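Local atomic coordinates of enoyl-CoA hydratase subunit I (Geobacillus kaustophilus, PDB entry 2PBP), a protein that probably catalyses the hydration of enoyl-CoA thioesters in fatty acid or phenylacetate breakdown. Residues Asp24-Leu29 with Arg58-Ala63; Gly109-Ala114 with Phe128-Val133. All blocks are in the same frame, centred on the assembly; numbering follows the deposited sequence.

Contact 1 of 2, residues Asp24-Leu29 with Arg58-Ala63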
ATOM      1  N   ASP A  24     -35.199  11.241  -3.393  1.00 11.79           N
ATOM      2  CA  ASP A  24     -36.376  11.520  -2.574  1.00 11.35           C
ATOM      3  C   ASP A  24     -36.210  10.939  -1.167  1.00 12.66           C
ATOM      4  O   ASP A  24     -36.842  11.401  -0.216  1.00 13.77           O
ATOM      5  CB  ASP A  24     -37.626  10.943  -3.238  1.00 10.80           C
ATOM      6  CG  ASP A  24     -37.511   9.458  -3.507  1.00 12.09           C
ATOM      7  OD1 ASP A  24     -36.632   9.059  -4.301  1.00 14.25           O
ATOM      8  OD2 ASP A  24     -38.296   8.689  -2.920  1.00 11.64           O
ATOM      9  N   VAL A  25     -35.363   9.921  -1.039  1.00 11.58           N
ATOM     10  CA  VAL A  25     -35.090   9.314   0.261  1.00  9.22           C
ATOM     11  C   VAL A  25     -33.581   9.303   0.509  1.00 11.54           C
ATOM     12  O   VAL A  25     -33.052   8.456   1.230  1.00 11.03           O
ATOM     13  CB  VAL A  25     -35.654   7.871   0.355  1.00 10.77           C
ATOM     14  CG1 VAL A  25     -37.177   7.917   0.352  1.00 12.69           C
ATOM     15  CG2 VAL A  25     -35.154   7.022  -0.805  1.00 11.00           C
ATOM     16  N   LEU A  26     -32.897  10.267  -0.100  1.00 10.47           N
ATOM     17  CA  LEU A  26     -31.452  10.409   0.040  1.00 12.01           C
ATOM     18  C   LEU A  26     -30.693   9.133  -0.321  1.00  9.74           C
ATOM     19  O   LEU A  26     -29.695   8.793   0.317  1.00  8.41           O
ATOM     20  CB  LEU A  26     -31.106  10.840   1.468  1.00 14.27           C
ATOM     21  CG  LEU A  26     -31.770  12.132   1.949  1.00 15.27           C
ATOM     22  CD1 LEU A  26     -31.293  12.454   3.354  1.00 17.87           C
ATOM     23  CD2 LEU A  26     -31.443  13.272   0.994  1.00 14.32           C
ATOM     24  N   ASN A  27     -31.175   8.441  -1.349  1.00  7.29           N
ATOM     25  CA  ASN A  27     -30.562   7.207  -1.836  1.00  9.71           C
ATOM     26  C   ASN A  27     -30.321   6.186  -0.730  1.00 11.51           C
ATOM     27  O   ASN A  27     -29.272   5.545  -0.685  1.00 12.19           O
ATOM     28  CB  ASN A  27     -29.241   7.526  -2.544  1.00  8.65           C
ATOM     29  CG  ASN A  27     -29.428   8.479  -3.707  1.00  9.49           C
ATOM     30  OD1 ASN A  27     -30.333   8.301  -4.519  1.00  9.27           O
ATOM     31  ND2 ASN A  27     -28.574   9.496  -3.792  1.00  9.14           N
ATOM     32  N   ALA A  28     -31.308   6.034   0.148  1.00  9.16           N
ATOM     33  CA  ALA A  28     -31.210   5.098   1.263  1.00  9.66           C
ATOM     34  C   ALA A  28     -30.845   3.697   0.784  1.00  7.21           C
ATOM     35  O   ALA A  28     -31.491   3.144  -0.108  1.00  6.29           O
ATOM     36  CB  ALA A  28     -32.528   5.063   2.026  1.00  9.43           C
ATOM     37  N   LEU A  29     -29.808   3.125   1.386  1.00  7.69           N
ATOM     38  CA  LEU A  29     -29.364   1.791   1.008  1.00  6.67           C
ATOM     39  C   LEU A  29     -30.177   0.674   1.655  1.00  7.95           C
ATOM     40  O   LEU A  29     -29.703  -0.020   2.553  1.00  9.84           O
ATOM     41  CB  LEU A  29     -27.877   1.614   1.335  1.00  7.81           C
ATOM     42  CG  LEU A  29     -26.958   2.511   0.505  1.00 10.03           C
ATOM     43  CD1 LEU A  29     -25.505   2.225   0.838  1.00 12.53           C
ATOM     44  CD2 LEU A  29     -27.226   2.266  -0.971  1.00 12.11           C
ATOM     45  N   ARG A  58     -27.540  10.698  -6.894  1.00 11.85           N
ATOM     46  CA  ARG A  58     -28.301  11.790  -7.478  1.00 12.60           C
ATOM     47  C   ARG A  58     -28.812  12.660  -6.335  1.00 13.38           C
ATOM     48  O   ARG A  58     -29.136  12.157  -5.260  1.00 12.38           O
ATOM     49  CB  ARG A  58     -29.475  11.232  -8.286  1.00 15.93           C
ATOM     50  CG  ARG A  58     -30.310  12.281  -9.004  1.00 19.73           C
ATOM     51  CD  ARG A  58     -31.418  11.623  -9.817  1.00 22.90           C
ATOM     52  NE  ARG A  58     -30.890  10.776 -10.883  1.00 22.65           N
ATOM     53  CZ  ARG A  58     -31.642  10.026 -11.684  1.00 24.82           C
ATOM     54  NH1 ARG A  58     -32.961  10.013 -11.537  1.00 26.49           N
ATOM     55  NH2 ARG A  58     -31.079   9.293 -12.634  1.00 21.85           N
ATOM     56  N   GLY A  59     -28.873  13.968  -6.560  1.00 15.74           N
ATOM     57  CA  GLY A  59     -29.355  14.855  -5.517  1.00 16.53           C
ATOM     58  C   GLY A  59     -28.254  15.356  -4.604  1.00 17.69           C
ATOM     59  O   GLY A  59     -27.089  15.402  -4.998  1.00 18.22           O
ATOM     60  N   ARG A  60     -28.610  15.711  -3.373  1.00 17.88           N
ATOM     61  CA  ARG A  60     -27.624  16.238  -2.437  1.00 19.60           C
ATOM     62  C   ARG A  60     -26.880  15.184  -1.620  1.00 17.68           C
ATOM     63  O   ARG A  60     -25.879  15.492  -0.975  1.00 18.67           O
ATOM     64  CB  ARG A  60     -28.277  17.251  -1.488  1.00 24.40           C
ATOM     65  CG  ARG A  60     -28.955  16.660  -0.257  1.00 32.37           C
ATOM     66  CD  ARG A  60     -29.231  17.763   0.762  1.00 39.07           C
ATOM     67  NE  ARG A  60     -29.587  17.253   2.086  1.00 44.89           N
ATOM     68  CZ  ARG A  60     -30.779  16.762   2.411  1.00 47.41           C
ATOM     69  NH1 ARG A  60     -31.747  16.709   1.508  1.00 47.91           N
ATOM     70  NH2 ARG A  60     -31.002  16.330   3.644  1.00 48.66           N
ATOM     71  N   ALA A  61     -27.356  13.943  -1.643  1.00 14.49           N
ATOM     72  CA  ALA A  61     -26.693  12.890  -0.883  1.00 11.71           C
ATOM     73  C   ALA A  61     -26.094  11.811  -1.772  1.00  9.52           C
ATOM     74  O   ALA A  61     -26.581  11.555  -2.876  1.00  8.60           O
ATOM     75  CB  ALA A  61     -27.675  12.254   0.090  1.00 13.16           C
ATOM     76  N   PHE A  62     -25.019  11.195  -1.290  1.00  7.27           N
ATOM     77  CA  PHE A  62     -24.382  10.099  -2.005  1.00  7.34           C
ATOM     78  C   PHE A  62     -25.290   8.921  -1.676  1.00  7.36           C
ATOM     79  O   PHE A  62     -25.899   8.324  -2.562  1.00  7.52           O
ATOM     80  CB  PHE A  62     -22.971   9.853  -1.461  1.00  7.16           C
ATOM     81  CG  PHE A  62     -22.301   8.615  -2.009  1.00  7.62           C
ATOM     82  CD1 PHE A  62     -21.912   8.543  -3.344  1.00  6.62           C
ATOM     83  CD2 PHE A  62     -22.032   7.531  -1.175  1.00  7.92           C
ATOM     84  CE1 PHE A  62     -21.260   7.410  -3.841  1.00  9.34           C
ATOM     85  CE2 PHE A  62     -21.383   6.394  -1.659  1.00  8.07           C
ATOM     86  CZ  PHE A  62     -20.995   6.334  -2.997  1.00  8.09           C
ATOM     87  N   ALA A  63     -25.395   8.616  -0.385  1.00  7.73           N
ATOM     88  CA  ALA A  63     -26.246   7.525   0.078  1.00  8.25           C
ATOM     89  C   ALA A  63     -26.367   7.497   1.596  1.00 10.04           C
ATOM     90  O   ALA A  63     -25.378   7.638   2.312  1.00  7.55           O
ATOM     91  CB  ALA A  63     -25.704   6.187  -0.418  1.00  8.44           C
TER
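N27 meets the backbone of R58-A63 because its CG stands anti to its own carbonyl carbon (chi1 -58°), which aims the amide into the bend of that chain. L26 takes almost the same first torsion, but its branch runs instead toward the R60 side chain. L26 and N27 both have left-handed helical backbone angles, and the tight turn they make brings the two side chains onto the other segment together. The main bond runs from N27 ND2 to R58 O at 3.1 Å, reasonably straight at 150°; the nitrogen lies in the carbonyl plane on a lone pair. The same ND2 also makes weak bonds to A61 O at 3.0 Å and to F62 O at 3.2 Å. OD1 accepts a bond from R22 N, which fixes the rotation of the amide. An alanine here would probably leave R58 O and F62 O without this donor and R22 N without its acceptor, freeing the bend to shift. Beside the amide, L26 CD2 lies over one face of the R60 guanidinium, 3.5 Å from R60 NH1, and L26 CB rests on A61 CB. At the inner end, L29 CG packs 4.0 Å from A63 CB, while backbone bonds from L26 and L29 to A64 continue the junction. R58 is anchored separately, its NE in a salt bridge with E19. With two N-H groups facing three carbonyl oxygens, the buried amide serves as a shared donor that ties the loop before helix 31-46 to the turn at R58-A61 and the corner at F62.

Contact 2 of 2, residues Gly109-Ala114 with Phe128-Val133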
ATOM      1  N   GLY A 109     -24.641   2.824   5.794  1.00  6.26           N
ATOM      2  CA  GLY A 109     -24.388   2.008   4.622  1.00  7.43           C
ATOM      3  C   GLY A 109     -23.741   2.836   3.525  1.00  5.97           C
ATOM      4  O   GLY A 109     -22.954   2.323   2.734  1.00  7.76           O
ATOM      5  N   GLY A 110     -24.075   4.123   3.479  1.00  6.27           N
ATOM      6  CA  GLY A 110     -23.504   5.002   2.472  1.00  7.38           C
ATOM      7  C   GLY A 110     -21.996   5.106   2.597  1.00  6.01           C
ATOM      8  O   GLY A 110     -21.273   5.093   1.597  1.00  5.00           O
ATOM      9  N   PHE A 111     -21.515   5.215   3.834  1.00  4.45           N
ATOM     10  CA  PHE A 111     -20.082   5.296   4.093  1.00  4.75           C
ATOM     11  C   PHE A 111     -19.477   3.940   3.717  1.00  3.57           C
ATOM     12  O   PHE A 111     -18.413   3.869   3.104  1.00  4.97           O
ATOM     13  CB  PHE A 111     -19.845   5.602   5.580  1.00  3.75           C
ATOM     14  CG  PHE A 111     -18.436   6.049   5.919  1.00  4.14           C
ATOM     15  CD1 PHE A 111     -17.435   6.110   4.953  1.00  5.39           C
ATOM     16  CD2 PHE A 111     -18.117   6.399   7.230  1.00  5.86           C
ATOM     17  CE1 PHE A 111     -16.139   6.510   5.287  1.00  5.97           C
ATOM     18  CE2 PHE A 111     -16.826   6.799   7.576  1.00  6.18           C
ATOM     19  CZ  PHE A 111     -15.832   6.854   6.601  1.00  6.11           C
ATOM     20  N   GLU A 112     -20.170   2.862   4.076  1.00  4.61           N
ATOM     21  CA  GLU A 112     -19.685   1.521   3.765  1.00  5.39           C
ATOM     22  C   GLU A 112     -19.612   1.273   2.257  1.00  5.42           C
ATOM     23  O   GLU A 112     -18.737   0.546   1.789  1.00  5.10           O
ATOM     24  CB  GLU A 112     -20.563   0.474   4.465  1.00  6.66           C
ATOM     25  CG  GLU A 112     -20.351   0.493   5.981  1.00  6.78           C
ATOM     26  CD  GLU A 112     -21.391  -0.287   6.761  1.00  9.21           C
ATOM     27  OE1 GLU A 112     -22.600  -0.039   6.557  1.00 10.80           O
ATOM     28  OE2 GLU A 112     -20.997  -1.136   7.590  1.00  7.29           O
ATOM     29  N   LEU A 113     -20.514   1.888   1.496  1.00  4.78           N
ATOM     30  CA  LEU A 113     -20.494   1.733   0.044  1.00  5.34           C
ATOM     31  C   LEU A 113     -19.255   2.437  -0.518  1.00  5.83           C
ATOM     32  O   LEU A 113     -18.547   1.888  -1.365  1.00  5.67           O
ATOM     33  CB  LEU A 113     -21.762   2.325  -0.581  1.00  5.83           C
ATOM     34  CG  LEU A 113     -21.868   2.253  -2.109  1.00  6.82           C
ATOM     35  CD1 LEU A 113     -21.842   0.794  -2.574  1.00  6.98           C
ATOM     36  CD2 LEU A 113     -23.156   2.932  -2.561  1.00  7.47           C
ATOM     37  N   ALA A 114     -18.985   3.650  -0.044  1.00  4.59           N
ATOM     38  CA  ALA A 114     -17.817   4.384  -0.519  1.00  6.89           C
ATOM     39  C   ALA A 114     -16.534   3.627  -0.165  1.00  6.54           C
ATOM     40  O   ALA A 114     -15.619   3.525  -0.981  1.00  5.90           O
ATOM     41  CB  ALA A 114     -17.784   5.786   0.087  1.00  5.58           C
ATOM     42  N   PHE A 128     -18.944  11.971   6.004  1.00  8.21           N
ATOM     43  CA  PHE A 128     -18.946  10.527   6.205  1.00  6.69           C
ATOM     44  C   PHE A 128     -19.166  10.223   7.678  1.00  8.21           C
ATOM     45  O   PHE A 128     -18.627  10.909   8.544  1.00 10.42           O
ATOM     46  CB  PHE A 128     -17.601   9.939   5.772  1.00  6.36           C
ATOM     47  CG  PHE A 128     -17.218  10.272   4.359  1.00  7.52           C
ATOM     48  CD1 PHE A 128     -17.553   9.417   3.313  1.00  9.56           C
ATOM     49  CD2 PHE A 128     -16.519  11.444   4.071  1.00  9.23           C
ATOM     50  CE1 PHE A 128     -17.196   9.718   2.001  1.00  7.67           C
ATOM     51  CE2 PHE A 128     -16.156  11.757   2.763  1.00  9.76           C
ATOM     52  CZ  PHE A 128     -16.495  10.892   1.724  1.00  8.40           C
ATOM     53  N   GLY A 129     -19.951   9.195   7.968  1.00  6.45           N
ATOM     54  CA  GLY A 129     -20.184   8.857   9.360  1.00  9.24           C
ATOM     55  C   GLY A 129     -20.984   7.588   9.560  1.00  7.93           C
ATOM     56  O   GLY A 129     -21.566   7.055   8.615  1.00 10.55           O
ATOM     57  N   PHE A 130     -21.006   7.116  10.803  1.00  7.26           N
ATOM     58  CA  PHE A 130     -21.733   5.908  11.183  1.00  6.21           C
ATOM     59  C   PHE A 130     -22.662   6.238  12.345  1.00  6.41           C
ATOM     60  O   PHE A 130     -22.328   6.012  13.506  1.00  9.78           O
ATOM     61  CB  PHE A 130     -20.753   4.813  11.602  1.00  8.60           C
ATOM     62  CG  PHE A 130     -19.964   4.243  10.463  1.00  7.71           C
ATOM     63  CD1 PHE A 130     -20.604   3.560   9.434  1.00  8.40           C
ATOM     64  CD2 PHE A 130     -18.583   4.396  10.411  1.00  7.88           C
ATOM     65  CE1 PHE A 130     -19.879   3.033   8.367  1.00  7.93           C
ATOM     66  CE2 PHE A 130     -17.848   3.874   9.350  1.00  8.26           C
ATOM     67  CZ  PHE A 130     -18.499   3.190   8.326  1.00  7.34           C
ATOM     68  N   PRO A 131     -23.846   6.782  12.039  1.00  8.49           N
ATOM     69  CA  PRO A 131     -24.818   7.146  13.069  1.00  9.06           C
ATOM     70  C   PRO A 131     -25.576   5.957  13.653  1.00  9.99           C
ATOM     71  O   PRO A 131     -26.399   6.133  14.552  1.00 10.67           O
ATOM     72  CB  PRO A 131     -25.733   8.122  12.337  1.00 11.66           C
ATOM     73  CG  PRO A 131     -25.781   7.537  10.961  1.00 11.73           C
ATOM     74  CD  PRO A 131     -24.321   7.186  10.702  1.00  9.65           C
ATOM     75  N   GLU A 132     -25.283   4.755  13.158  1.00  7.06           N
ATOM     76  CA  GLU A 132     -25.957   3.545  13.632  1.00 11.01           C
ATOM     77  C   GLU A 132     -25.967   3.403  15.148  1.00  9.00           C
ATOM     78  O   GLU A 132     -26.966   2.979  15.729  1.00  7.09           O
ATOM     79  CB  GLU A 132     -25.325   2.282  13.029  1.00  9.98           C
ATOM     80  CG  GLU A 132     -25.620   2.068  11.557  1.00 13.46           C
ATOM     81  CD  GLU A 132     -24.500   2.555  10.660  1.00 13.80           C
ATOM     82  OE1 GLU A 132     -23.884   3.588  10.988  1.00 10.15           O
ATOM     83  OE2 GLU A 132     -24.244   1.910   9.621  1.00 20.70           O
ATOM     84  N   VAL A 133     -24.855   3.750  15.789  1.00  8.02           N
ATOM     85  CA  VAL A 133     -24.758   3.629  17.239  1.00  8.54           C
ATOM     86  C   VAL A 133     -25.838   4.418  17.979  1.00  7.98           C
ATOM     87  O   VAL A 133     -26.303   3.997  19.044  1.00  8.01           O
ATOM     88  CB  VAL A 133     -23.358   4.071  17.745  1.00  6.59           C
ATOM     89  CG1 VAL A 133     -23.114   5.541  17.420  1.00  8.20           C
ATOM     90  CG2 VAL A 133     -23.245   3.828  19.241  1.00  8.25           C
TER
HETATM   91  O   HOH W   1     -26.787   2.452   8.008  1.00 15.76           O
HETATM   92  O   HOH W   2     -24.380  -0.727   8.226  1.00 23.68           O
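The aromatic cluster of F111, F128 and F130 lies next to a pair of glutamates, E112 and E132, that probably correspond to the two acidic residues of the crotonase active site. F111 is central: with CG anti to the backbone N (chi1 -166°), its ring reaches from the helix between the other two side chains. F128 CB sits over the centre of one F111 face in a CH-pi contact, 3.5 Å from the centroid. The F128 ring itself is inclined to that of F111 by 46°. F130 lies nearly parallel to F111, the planes 20° apart, but is shifted so that little more than the rims meet; the closest atoms, F111 CD2 and F130 CE2, are 3.3 Å apart. E112 CG meets the edge of F130 at CE1, 3.5 Å away, and E132 OE1 lies in the plane of the same ring at its edge.

The carboxylates come within 4.0 Å of each other, measured from E112 OE1 to E132 OE2, with their planes almost perpendicular. One water donates to both of these oxygens. A second accepts from G109 N at 3.1 Å and donates weakly to E132 OE2, as expected if this N-H at the start of the helix is one of the oxyanion-hole donors, as in related crotonases. E112 OE2 is held by the backbone N atoms of A141 and G143.

On the sheet side, F128 touches V102 and A106 from strand 127-129, which runs parallel to strand 105-107, while on the helix E112 and L113 rest against W88 of helix 86-92.

Both contacts are largely buried and reach the same four-stranded sheet, contact 1 through its outermost strand 61-63 and contact 2 through strand 127-129, with strand 105-107 lying between. Contact 1 is the more peripheral: its arginines are exposed, and backbone carbonyls gathered by one amide dominate its chemistry. Contact 2 has no direct hydrogen bond between its segments; it relies on aromatic packing and on waters, one joining the carboxylates, one weakly linking E132 to G109. The two meet at the start of helix 109-115, where L29 CD1 lies 3.2 Å from G109 O and A63 CB packs on G110 CA. The loop bend of contact 1 thus backs the helix that supplies E112 to contact 2.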